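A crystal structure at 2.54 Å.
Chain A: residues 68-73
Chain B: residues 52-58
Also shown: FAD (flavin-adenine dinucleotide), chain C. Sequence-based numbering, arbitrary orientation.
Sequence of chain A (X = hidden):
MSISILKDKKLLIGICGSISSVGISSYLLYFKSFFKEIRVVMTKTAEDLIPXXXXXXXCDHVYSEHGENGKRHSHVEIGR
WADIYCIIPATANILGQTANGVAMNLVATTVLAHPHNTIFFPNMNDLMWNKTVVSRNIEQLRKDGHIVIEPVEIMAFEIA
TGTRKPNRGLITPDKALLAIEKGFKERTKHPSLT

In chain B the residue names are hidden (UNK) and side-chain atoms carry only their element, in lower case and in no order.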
# COMPACT_ATOMS: atom_id res chain seq x y z
N GLU A 68 16.31 -9.11 -8.57
CA GLU A 68 15.60 -10.34 -8.26
C GLU A 68 14.71 -10.15 -7.03
O GLU A 68 13.48 -10.01 -7.15
CB GLU A 68 16.59 -11.48 -8.03
CG GLU A 68 15.94 -12.84 -7.81
CD GLU A 68 16.95 -13.97 -7.79
OE1 GLU A 68 17.50 -14.30 -8.87
OE2 GLU A 68 17.20 -14.52 -6.69
N ASN A 69 15.31 -10.16 -5.84
CA ASN A 69 14.54 -9.98 -4.61
C ASN A 69 14.89 -8.62 -4.05
O ASN A 69 15.09 -8.45 -2.85
CB ASN A 69 14.87 -11.06 -3.58
CG ASN A 69 14.36 -12.43 -3.98
OD1 ASN A 69 13.16 -12.61 -4.22
ND2 ASN A 69 15.26 -13.41 -4.06
N GLY A 70 14.97 -7.64 -4.95
CA GLY A 70 15.32 -6.30 -4.56
C GLY A 70 16.81 -6.04 -4.72
O GLY A 70 17.29 -4.94 -4.43
N LYS A 71 17.55 -7.05 -5.16
CA LYS A 71 18.98 -6.87 -5.34
C LYS A 71 19.24 -6.75 -6.83
O LYS A 71 18.87 -7.64 -7.60
CB LYS A 71 19.77 -8.05 -4.77
CG LYS A 71 21.30 -7.87 -4.79
CD LYS A 71 21.96 -9.08 -4.18
CE LYS A 71 23.44 -9.16 -4.49
NZ LYS A 71 24.08 -10.40 -3.92
N ARG A 72 19.87 -5.64 -7.23
CA ARG A 72 20.21 -5.41 -8.63
C ARG A 72 21.16 -6.49 -9.11
O ARG A 72 22.12 -6.86 -8.41
CB ARG A 72 20.87 -4.04 -8.82
CG ARG A 72 19.99 -2.84 -8.47
CD ARG A 72 18.62 -2.88 -9.15
NE ARG A 72 17.62 -3.54 -8.31
CZ ARG A 72 17.06 -2.99 -7.23
NH1 ARG A 72 17.40 -1.76 -6.85
NH2 ARG A 72 16.17 -3.67 -6.53
N HIS A 73 20.89 -7.02 -10.31
CA HIS A 73 21.75 -8.04 -10.89
C HIS A 73 23.12 -7.42 -11.20
O HIS A 73 23.23 -6.20 -11.37
CB HIS A 73 21.08 -8.60 -12.13
CG HIS A 73 20.03 -9.62 -11.83
ND1 HIS A 73 18.70 -9.46 -12.17
CD2 HIS A 73 20.12 -10.85 -11.25
CE1 HIS A 73 18.02 -10.54 -11.82
NE2 HIS A 73 18.86 -11.40 -11.26
N UNK B 52 21.29 -6.21 3.81
CA UNK B 52 21.72 -7.58 3.66
C UNK B 52 22.29 -7.82 2.25
O UNK B 52 23.26 -8.56 2.10
c UNK B 52 20.55 -8.53 3.92
N UNK B 53 21.70 -7.20 1.22
CA UNK B 53 22.20 -7.39 -0.14
C UNK B 53 23.62 -6.83 -0.27
O UNK B 53 24.42 -7.33 -1.06
c UNK B 53 18.57 -9.06 -1.66
c UNK B 53 18.72 -6.88 -1.41
c UNK B 53 21.30 -6.71 -1.20
n UNK B 53 19.85 -8.75 -1.54
c UNK B 53 19.98 -7.38 -1.38
n UNK B 53 17.86 -7.94 -1.58
N UNK B 54 23.93 -5.80 0.49
CA UNK B 54 25.26 -5.25 0.40
C UNK B 54 26.19 -6.28 1.01
O UNK B 54 27.14 -6.71 0.38
c UNK B 54 25.41 -3.93 1.17
c UNK B 54 26.81 -3.35 0.97
o UNK B 54 24.44 -2.98 0.69
N UNK B 55 25.89 -6.70 2.23
CA UNK B 55 26.73 -7.68 2.90
C UNK B 55 26.88 -8.98 2.08
O UNK B 55 27.83 -9.74 2.26
c UNK B 55 26.06 -6.67 5.13
c UNK B 55 26.16 -7.97 4.34
c UNK B 55 27.04 -9.01 5.09
N UNK B 56 25.96 -9.25 1.16
CA UNK B 56 26.06 -10.49 0.40
C UNK B 56 27.17 -10.45 -0.65
O UNK B 56 27.54 -11.47 -1.22
o UNK B 56 24.52 -9.97 -1.40
c UNK B 56 24.73 -10.81 -0.29
N UNK B 57 27.69 -9.26 -0.92
CA UNK B 57 28.79 -9.16 -1.87
C UNK B 57 30.12 -9.58 -1.22
O UNK B 57 31.14 -9.71 -1.90
c UNK B 57 27.42 -7.87 -4.40
c UNK B 57 26.31 -7.45 -5.13
c UNK B 57 25.54 -6.40 -4.67
c UNK B 57 27.76 -7.25 -3.20
c UNK B 57 28.93 -7.73 -2.39
o UNK B 57 24.44 -5.97 -5.39
c UNK B 57 25.86 -5.77 -3.48
c UNK B 57 26.97 -6.20 -2.76
N UNK B 58 30.11 -9.78 0.10
CA UNK B 58 31.33 -10.12 0.83
C UNK B 58 31.29 -11.45 1.55
O UNK B 58 32.12 -11.70 2.43
c UNK B 58 31.58 -7.63 1.29
c UNK B 58 32.48 -5.89 -0.16
c UNK B 58 30.53 -5.45 1.19
c UNK B 58 31.48 -5.01 0.25
c UNK B 58 30.58 -6.75 1.69
c UNK B 58 31.64 -9.02 1.85
c UNK B 58 32.52 -7.20 0.36
PA FAD C . 21.96 6.04 -10.90
O1A FAD C . 22.00 5.34 -9.54
O2A FAD C . 21.25 7.38 -10.99
O5B FAD C . 21.27 5.08 -12.04
C5B FAD C . 21.10 3.64 -11.90
C4B FAD C . 19.69 3.27 -11.43
O4B FAD C . 19.08 4.40 -10.81
C3B FAD C . 18.72 2.86 -12.56
O3B FAD C . 18.37 1.52 -12.27
C2B FAD C . 17.62 3.87 -12.45
O2B FAD C . 16.31 3.51 -12.81
C1B FAD C . 17.70 4.34 -11.00
N9A FAD C . 17.18 5.70 -10.64
C8A FAD C . 17.69 7.04 -10.93
N7A FAD C . 16.96 8.02 -10.44
C5A FAD C . 15.89 7.36 -9.76
C6A FAD C . 14.73 7.82 -9.02
N6A FAD C . 14.48 9.12 -8.81
N1A FAD C . 13.83 6.84 -8.49
C2A FAD C . 14.04 5.50 -8.67
N3A FAD C . 15.16 4.95 -9.37
C4A FAD C . 16.01 6.03 -9.89
N1 FAD C . 29.35 1.18 -12.36
C2 FAD C . 30.59 1.81 -12.43
O2 FAD C . 30.86 2.56 -13.41
N3 FAD C . 31.53 1.59 -11.42
C4 FAD C . 31.34 0.75 -10.26
O4 FAD C . 32.28 0.61 -9.38
C4X FAD C . 30.08 0.15 -10.20
N5 FAD C . 29.82 -0.68 -9.05
C5X FAD C . 28.53 -1.29 -8.95
C6 FAD C . 28.22 -2.12 -7.83
C7 FAD C . 26.93 -2.76 -7.65
C7M FAD C . 26.70 -3.63 -6.38
C8 FAD C . 25.90 -2.55 -8.69
C8M FAD C . 24.51 -3.15 -8.63
C9 FAD C . 26.15 -1.74 -9.81
C9A FAD C . 27.45 -1.10 -9.99
N10 FAD C . 27.85 -0.22 -11.14
C10 FAD C . 29.11 0.38 -11.24
C1' FAD C . 26.86 -0.00 -12.16
C2' FAD C . 26.12 1.28 -12.14
O2' FAD C . 25.38 1.36 -10.83
C3' FAD C . 25.12 1.35 -13.23
O3' FAD C . 25.72 1.67 -14.50
C4' FAD C . 23.99 2.39 -13.00
O4' FAD C . 23.05 2.29 -14.13
C5' FAD C . 24.44 3.83 -12.92
O5' FAD C . 24.81 4.17 -11.57
P FAD C . 24.89 5.66 -11.08
O1P FAD C . 25.30 5.60 -9.67
O2P FAD C . 25.80 6.43 -12.01
O3P FAD C . 23.43 6.27 -11.39
O HOH W 1 26.51 -11.68 -4.32

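Position 52 of chain B carries a single side-chain carbon and no further atoms. It makes no contact with the chain A stretch, so the atom count alone decides: Ala52(B).

Position 53 has one carbon followed by a five-membered ring of three carbons and two nitrogens, a pattern that only an imidazole fits. CA-to-CB points toward chain A, and one ring nitrogen lies 3.1 Å from the backbone O of Asn69(A), near the ring plane as an N-H donor requires. Lys71(A) CB sits over one ring face, 3.3 Å from the centroid and 12° off the normal, which is CH-pi geometry. This is His53(B); the donor is NE2, with an angle of 144° at the hydrogen.

At position 54 one carbon bears an oxygen and a carbon. CA-to-CB points away from the chain A stretch, and nothing there is touched. A beta-branched hydroxyl identifies Thr54(B), whose OG1 is hydrogen-bonded elsewhere in the structure.

Position 55 shows three carbons, one carrying the other two, and no polar atom. It touches nothing on the chain A stretch. The branching gives Val55(B).

Position 56 has one carbon and then one oxygen; CA-to-CB points toward chain A. That oxygen is 2.6 Å from NZ of Lys71(A), a hydrogen bond donated by the ammonium. The unbranched hydroxyl is Ser56(B), chi1 75° (p). Its OG in turn donates to His53(B) O at 2.7 Å, so the hydroxyl both accepts and donates.

Position 57 holds one carbon and a six-carbon ring bearing an oxygen, hence a phenol. CA-to-CB points sideways, yet the ring end comes nearer, and a ring carbon reaches 3.4 Å from Lys71(A) CE. The residue is Tyr57(B). Its OH also lies 3.4 Å from C7M of the FAD.

Position 58 has one carbon and a six-carbon ring without oxygen, out of reach of the chain A stretch: Phe58(B).

The contact centres on Lys71(A), which supplies 104 Å² of the 278 Å² buried by both sides. All four of its chi angles are t, so the extended chain runs from the His53(B) face at CB to the Ser56(B) hydroxyl at NZ. There the ammonium lies 4.4 Å from the Tyr57(B) centroid, 30° off the normal, an off-centre cation-pi contact. A water accepts from NZ at 2.8 Å and donates to Ser56(B) O at 3.3 Å. Gly70(A), with phi/psi 95/-1, suits the turn because a CB there would jam against the preceding carbonyl O.

Chain B (52-58) AHTVSYF
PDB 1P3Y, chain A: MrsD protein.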